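Cysteine synthase (Fusobacterium nucleatum subsp. nucleatum strain ATCC 25586, PDB 5XEM) probably makes L-cysteine from O-acetyl-L-serine and hydrogen sulfide with a pyridoxal 5'-phosphate cofactor, can release hydrogen sulfide, and here holds L-lanthionine as a Schiff base. Local coordinates at residues A[220-225]-A[250-255]; A[243-248]-A[275-280]. All coordinates share one frame; numbering follows the deposited sequence.

Overall arrangement
Both contacts lie toward one side of the chain and are partly buried, but contact 1 goes from the buried Ile-222 and Ala-252 to the exposed Lys-221, whereas no touching residue of contact 2 is exposed. Contact 1 joins loop 220-225 to helix 249-263; contact 2 sets edge strand 245-247 of the mixed sheet against helix 269-284. Along the chain their segments alternate, and the contacts meet where Ile-222 packs on the backbone of Cys-247 and Met-255 on Phe-275. Between segments both rest on apolar packing. Contact 1 runs from the cofactor and lanthionine at one end to a calcium ion at the other, while contact 2 is helix-on-sheet packing edged by a salt bridge and a bridging water.

Contact 1 of 2, residues A[220-225]-A[250-255]; sequences HKIQGM and DDAFEM. With CA (calcium ion), chain J; PLP (pyridoxal-5'-phosphate), chain D; 85F ((2R)-2-azanyl-3-[(2R)-2-azanyl-3-oxidanyl-3-oxidanylidene-propyl]sulfanyl-propanoic acid), chain C.
Lys-221 meets the ring of Phe-253 with its CB and not with its charged end: CB sits at the ring edge, in the ring plane, 3.8 Å from CE2. The rest of the lysine runs on extended, away from the helix, leaving its amino group well away from the ring. Deeper in, Ile-222 turns CG1 beside its own backbone N (chi1 -50°), which brings both CG1 and CD1 against the methyl of Ala-252, with CG1 4.1 Å from Ala-252 CB. Ala-273 and Pro-206 also pack on this isoleucine. Ile-222 N donates to His-220 ND1 at 3.0 Å, approaching somewhat out of the imidazole plane. Ile-222 is the centre of an inverse gamma turn and opens a type II beta turn that ends at Met-225. Gly-224 takes the third position of that turn with a positive phi of 96°, and its backbone comes close to the cofactor, with Gly-224 O 3.3 Å from PLP C4. The same carbonyl accepts a hydrogen bond from NZ2 of the lanthionine at 2.8 Å, so this loop helps to form the active-site pocket. On the helix, Asp-250 grips a calcium ion with both carboxylate oxygens, OD1 and OD2 each 2.6 Å from the metal. Asp-251 stands in the second shell, each of its oxygens accepting a hydrogen bond from a different calcium-bound water.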
loop_
_atom_site.group_PDB
_atom_site.type_symbol
_atom_site.label_atom_id
_atom_site.label_comp_id
_atom_site.label_asym_id
_atom_site.label_seq_id
_atom_site.Cartn_x
_atom_site.Cartn_y
_atom_site.Cartn_z
ATOM N N HIS A 220 -23.786 10.847 -0.262
ATOM C CA HIS A 220 -22.635 11.144 0.593
ATOM C C HIS A 220 -21.379 10.829 -0.178
ATOM O O HIS A 220 -21.422 10.156 -1.216
ATOM C CB HIS A 220 -22.688 10.335 1.895
ATOM C CG HIS A 220 -22.410 8.871 1.691
ATOM N ND1 HIS A 220 -21.157 8.353 1.773
ATOM C CD2 HIS A 220 -23.257 7.806 1.372
ATOM C CE1 HIS A 220 -21.209 7.031 1.478
ATOM N NE2 HIS A 220 -22.482 6.698 1.249
ATOM N N LYS A 221 -20.264 11.355 0.315
ATOM C CA LYS A 221 -18.957 11.239 -0.361
ATOM C C LYS A 221 -17.989 10.326 0.404
ATOM O O LYS A 221 -16.787 10.269 0.065
ATOM C CB LYS A 221 -18.333 12.630 -0.515
ATOM C CG LYS A 221 -19.193 13.598 -1.313
ATOM C CD LYS A 221 -18.567 14.977 -1.452
ATOM C CE LYS A 221 -19.514 15.921 -2.176
ATOM N NZ LYS A 221 -18.980 17.310 -2.188
ATOM N N ILE A 222 -18.472 9.630 1.428
ATOM C CA ILE A 222 -17.579 8.797 2.259
ATOM C C ILE A 222 -17.539 7.420 1.602
ATOM O O ILE A 222 -18.234 6.474 2.012
ATOM C CB ILE A 222 -17.998 8.723 3.736
ATOM C CG1 ILE A 222 -18.253 10.143 4.299
ATOM C CG2 ILE A 222 -16.963 7.944 4.553
ATOM C CD1 ILE A 222 -18.793 10.175 5.718
ATOM N N GLN A 223 -16.717 7.324 0.560
ATOM C CA GLN A 223 -16.686 6.129 -0.289
ATOM C C GLN A 223 -16.481 4.843 0.488
ATOM O O GLN A 223 -15.578 4.760 1.325
ATOM C CB GLN A 223 -15.610 6.272 -1.372
ATOM C CG GLN A 223 -15.821 7.439 -2.308
ATOM C CD GLN A 223 -14.807 7.478 -3.453
ATOM O OE1 GLN A 223 -14.453 6.431 -4.035
ATOM N NE2 GLN A 223 -14.349 8.692 -3.798
ATOM N N GLY A 224 -17.307 3.825 0.199
ATOM C CA GLY A 224 -17.231 2.548 0.912
ATOM C C GLY A 224 -18.236 2.471 2.058
ATOM O O GLY A 224 -18.795 1.392 2.370
ATOM N N MET A 225 -18.504 3.603 2.692
ATOM C CA MET A 225 -19.498 3.589 3.783
ATOM C C MET A 225 -20.900 3.860 3.202
ATOM O O MET A 225 -21.054 4.134 2.008
ATOM C CB MET A 225 -19.117 4.593 4.858
ATOM C CG MET A 225 -18.131 4.040 5.871
ATOM S SD MET A 225 -17.441 5.253 7.002
ATOM C CE MET A 225 -18.980 5.881 7.739
ATOM N N ASP A 250 -17.594 16.744 4.777
ATOM C CA ASP A 250 -16.483 17.693 4.882
ATOM C C ASP A 250 -15.541 17.340 6.020
ATOM O O ASP A 250 -14.322 17.387 5.860
ATOM C CB ASP A 250 -16.959 19.195 4.920
ATOM C CG ASP A 250 -17.984 19.530 6.057
ATOM O OD1 ASP A 250 -18.422 18.617 6.808
ATOM O OD2 ASP A 250 -18.347 20.728 6.193
ATOM N N ASP A 251 -16.090 16.954 7.162
ATOM C CA ASP A 251 -15.285 16.572 8.322
ATOM C C ASP A 251 -14.448 15.306 8.054
ATOM O O ASP A 251 -13.298 15.212 8.512
ATOM C CB ASP A 251 -16.176 16.341 9.540
ATOM C CG ASP A 251 -16.865 17.602 10.021
ATOM O OD1 ASP A 251 -16.336 18.712 9.759
ATOM O OD2 ASP A 251 -17.940 17.483 10.660
ATOM N N ALA A 252 -15.010 14.363 7.293
ATOM C CA ALA A 252 -14.278 13.143 6.925
ATOM C C ALA A 252 -13.034 13.480 6.080
ATOM O O ALA A 252 -11.961 12.962 6.342
ATOM C CB ALA A 252 -15.187 12.144 6.188
ATOM N N PHE A 253 -13.197 14.336 5.075
ATOM C CA PHE A 253 -12.087 14.771 4.245
ATOM C C PHE A 253 -11.068 15.548 5.083
ATOM O O PHE A 253 -9.854 15.335 4.963
ATOM C CB PHE A 253 -12.572 15.612 3.059
ATOM C CG PHE A 253 -13.094 14.784 1.913
ATOM C CD1 PHE A 253 -12.213 14.176 1.029
ATOM C CD2 PHE A 253 -14.440 14.567 1.753
ATOM C CE1 PHE A 253 -12.680 13.382 -0.010
ATOM C CE2 PHE A 253 -14.915 13.786 0.710
ATOM C CZ PHE A 253 -14.048 13.200 -0.167
ATOM N N GLU A 254 -11.560 16.432 5.944
ATOM C CA GLU A 254 -10.667 17.224 6.786
ATOM C C GLU A 254 -9.789 16.321 7.673
ATOM O O GLU A 254 -8.572 16.536 7.807
ATOM C CB GLU A 254 -11.480 18.221 7.624
ATOM C CG GLU A 254 -10.616 19.093 8.523
ATOM C CD GLU A 254 -11.369 20.256 9.174
ATOM O OE1 GLU A 254 -12.381 20.731 8.609
ATOM O OE2 GLU A 254 -10.914 20.696 10.253
ATOM N N MET A 255 -10.397 15.305 8.273
ATOM C CA MET A 255 -9.696 14.420 9.177
ATOM C C MET A 255 -8.780 13.448 8.414
ATOM O O MET A 255 -7.725 13.101 8.919
ATOM C CB MET A 255 -10.693 13.667 10.064
ATOM C CG MET A 255 -10.104 13.051 11.310
ATOM S SD MET A 255 -9.071 14.149 12.326
ATOM C CE MET A 255 -9.944 15.706 12.169
HETATM CA CA CA J . -19.913 20.211 8.171
HETATM N N1 PLP D . -14.604 1.839 4.214
HETATM C C2 PLP D . -14.296 1.445 2.969
HETATM C C2A PLP D . -13.172 2.146 2.205
HETATM C C3 PLP D . -14.977 0.375 2.359
HETATM O O3 PLP D . -14.637 -0.016 1.105
HETATM C C4 PLP D . -15.998 -0.278 3.044
HETATM C C4A PLP D . -16.763 -1.434 2.422
HETATM C C5 PLP D . -16.289 0.158 4.344
HETATM C C6 PLP D . -15.565 1.212 4.897
HETATM C C5A PLP D . -17.365 -0.479 5.197
HETATM O O4P PLP D . -16.936 -1.819 5.631
HETATM P P PLP D . -17.984 -3.023 5.933
HETATM O O1P PLP D . -17.293 -4.096 6.571
HETATM O O2P PLP D . -18.548 -3.330 4.633
HETATM O O3P PLP D . -19.035 -2.373 6.760
HETATM N N 85F C . -16.985 -1.319 1.119
HETATM C CA 85F C . -17.778 -2.336 0.397
HETATM C CB 85F C . -19.186 -1.791 0.074
HETATM S SG 85F C . -20.239 -1.614 1.494
HETATM C CD 85F C . -21.851 -1.090 0.870
HETATM C CE 85F C . -21.849 0.268 0.120
HETATM N NZ2 85F C . -21.168 1.316 0.892
HETATM C CZ1 85F C . -23.330 0.686 -0.091
HETATM O OH1 85F C . -23.510 1.864 -0.521
HETATM O OH2 85F C . -24.269 -0.117 0.173
HETATM C C 85F C . -17.087 -2.764 -0.880
HETATM O OXT 85F C . -15.856 -2.616 -0.930
HETATM O O 85F C . -17.798 -3.280 -1.778
HETATM O O HOH W 1 -17.557 21.106 9.309
HETATM O O HOH W 2 -19.782 19.243 10.259
#

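Contact 2 of 2, residues A[243-248]-A[275-280]; sequences DILVCE and FKAALD
Strand 245-247 and the helix segment 275-280 run at 123° to each other, their axes 7.7 Å apart at closest approach, and their CA atoms come nearest at Cys-247 and Ala-277, 6.1 Å apart. This is helix-on-sheet packing in fold type II of PLP enzymes, the fold of the cysteine synthase/cystathionine beta-synthase family: the strand is one of the two outermost, within this chain, of a mixed sheet, hydrogen-bonded through its backbone to strand 200-206, and helix 269-284 lies across it before the chain returns to the sheet as strand 291-296. A small residue lets the two come close. The methyl of Ala-277 points at the strand, 4.1 Å from Leu-245 CB and equally near the carbonyl O of Val-246. Leu-245 carries CD1 toward the helix backbone, 4.2 Å from Ala-277 O. Farther along the strand, Cys-247 holds SG anti to its backbone N (chi1 -171°) and lays the sulfur against the aliphatic part of Lys-276, 3.7 Å from CG. That lysine bends at chi2 (63°), and its end leaves the strand for the next turn of its own helix, where NZ forms a salt bridge at 2.7 Å with Asp-280 OD1, which accepts through its syn lone pair. Asp-280 OD2 is linked to the strand by one water, which donates to it and to Val-246 O, each 2.8 Å from the water oxygen.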
loop_
_atom_site.group_PDB
_atom_site.type_symbol
_atom_site.label_atom_id
_atom_site.label_comp_id
_atom_site.label_asym_id
_atom_site.label_seq_id
_atom_site.Cartn_x
_atom_site.Cartn_y
_atom_site.Cartn_z
ATOM N N ASP A 243 -24.268 2.853 20.403
ATOM C CA ASP A 243 -24.900 4.052 19.862
ATOM C C ASP A 243 -24.527 4.031 18.370
ATOM O O ASP A 243 -23.684 3.234 17.980
ATOM C CB ASP A 243 -24.324 5.307 20.527
ATOM C CG ASP A 243 -25.212 6.535 20.375
ATOM O OD1 ASP A 243 -26.302 6.432 19.770
ATOM O OD2 ASP A 243 -24.801 7.608 20.848
ATOM N N ILE A 244 -25.172 4.847 17.555
ATOM C CA ILE A 244 -24.796 5.025 16.139
ATOM C C ILE A 244 -24.080 6.368 16.047
ATOM O O ILE A 244 -24.626 7.396 16.436
ATOM C CB ILE A 244 -26.008 5.091 15.201
ATOM C CG1 ILE A 244 -27.002 3.935 15.432
ATOM C CG2 ILE A 244 -25.533 5.181 13.751
ATOM C CD1 ILE A 244 -26.474 2.531 15.229
ATOM N N LEU A 245 -22.856 6.369 15.532
ATOM C CA LEU A 245 -22.104 7.597 15.342
ATOM C C LEU A 245 -22.178 7.965 13.865
ATOM O O LEU A 245 -22.421 7.103 13.013
ATOM C CB LEU A 245 -20.656 7.426 15.781
ATOM C CG LEU A 245 -20.449 6.850 17.195
ATOM C CD1 LEU A 245 -18.965 6.688 17.493
ATOM C CD2 LEU A 245 -21.135 7.725 18.236
ATOM N N VAL A 246 -21.999 9.248 13.596
ATOM C CA VAL A 246 -22.028 9.760 12.252
ATOM C C VAL A 246 -20.871 10.696 11.958
ATOM O O VAL A 246 -20.216 11.206 12.870
ATOM C CB VAL A 246 -23.350 10.496 11.958
ATOM C CG1 VAL A 246 -24.534 9.583 12.241
ATOM C CG2 VAL A 246 -23.436 11.815 12.751
ATOM N N CYS A 247 -20.657 10.949 10.665
ATOM C CA CYS A 247 -19.699 11.944 10.217
ATOM C C CYS A 247 -20.172 12.601 8.927
ATOM O O CYS A 247 -20.622 11.933 8.005
ATOM C CB CYS A 247 -18.334 11.313 10.001
ATOM S SG CYS A 247 -17.015 12.512 9.697
ATOM N N GLU A 248 -20.087 13.922 8.884
ATOM C CA GLU A 248 -20.348 14.695 7.667
ATOM C C GLU A 248 -19.215 14.528 6.644
ATOM O O GLU A 248 -18.074 14.271 6.996
ATOM C CB GLU A 248 -20.561 16.181 8.002
ATOM C CG GLU A 248 -21.748 16.458 8.943
ATOM C CD GLU A 248 -23.110 16.504 8.239
ATOM O OE1 GLU A 248 -23.194 16.313 7.007
ATOM O OE2 GLU A 248 -24.120 16.758 8.931
ATOM N N PHE A 275 -12.370 8.026 12.215
ATOM C CA PHE A 275 -11.466 8.661 13.135
ATOM C C PHE A 275 -12.094 9.941 13.693
ATOM O O PHE A 275 -11.974 10.220 14.868
ATOM C CB PHE A 275 -10.116 8.988 12.484
ATOM C CG PHE A 275 -9.091 9.426 13.466
ATOM C CD1 PHE A 275 -8.431 8.494 14.244
ATOM C CD2 PHE A 275 -8.822 10.772 13.656
ATOM C CE1 PHE A 275 -7.502 8.898 15.171
ATOM C CE2 PHE A 275 -7.892 11.187 14.596
ATOM C CZ PHE A 275 -7.231 10.244 15.351
ATOM N N LYS A 276 -12.787 10.698 12.863
ATOM C CA LYS A 276 -13.440 11.926 13.331
ATOM C C LYS A 276 -14.527 11.586 14.357
ATOM O O LYS A 276 -14.638 12.235 15.406
ATOM C CB LYS A 276 -14.001 12.702 12.138
ATOM C CG LYS A 276 -14.978 13.805 12.492
ATOM C CD LYS A 276 -14.367 14.911 13.328
ATOM C CE LYS A 276 -15.410 16.011 13.525
ATOM N NZ LYS A 276 -15.150 16.744 14.794
ATOM N N ALA A 277 -15.302 10.549 14.072
ATOM C CA ALA A 277 -16.335 10.084 14.994
ATOM C C ALA A 277 -15.692 9.629 16.301
ATOM O O ALA A 277 -16.248 9.848 17.396
ATOM C CB ALA A 277 -17.132 8.952 14.376
ATOM N N ALA A 278 -14.523 8.997 16.209
ATOM C CA ALA A 278 -13.798 8.556 17.404
ATOM C C ALA A 278 -13.285 9.711 18.222
ATOM O O ALA A 278 -13.274 9.630 19.458
ATOM C CB ALA A 278 -12.638 7.635 17.051
ATOM N N LEU A 279 -12.814 10.749 17.543
ATOM C CA LEU A 279 -12.330 11.947 18.228
ATOM C C LEU A 279 -13.474 12.648 18.927
ATOM O O LEU A 279 -13.294 13.126 20.025
ATOM C CB LEU A 279 -11.701 12.916 17.258
ATOM C CG LEU A 279 -10.220 12.778 16.975
ATOM C CD1 LEU A 279 -9.745 13.982 16.153
ATOM C CD2 LEU A 279 -9.414 12.711 18.262
ATOM N N ASP A 280 -14.640 12.725 18.281
ATOM C CA ASP A 280 -15.822 13.318 18.906
ATOM C C ASP A 280 -16.225 12.530 20.137
ATOM O O ASP A 280 -16.540 13.118 21.175
ATOM C CB ASP A 280 -17.008 13.343 17.949
ATOM C CG ASP A 280 -16.854 14.326 16.844
ATOM O OD1 ASP A 280 -15.923 15.159 16.898
ATOM O OD2 ASP A 280 -17.678 14.282 15.906
HETATM O O HOH W 3 -18.492 13.424 13.328
#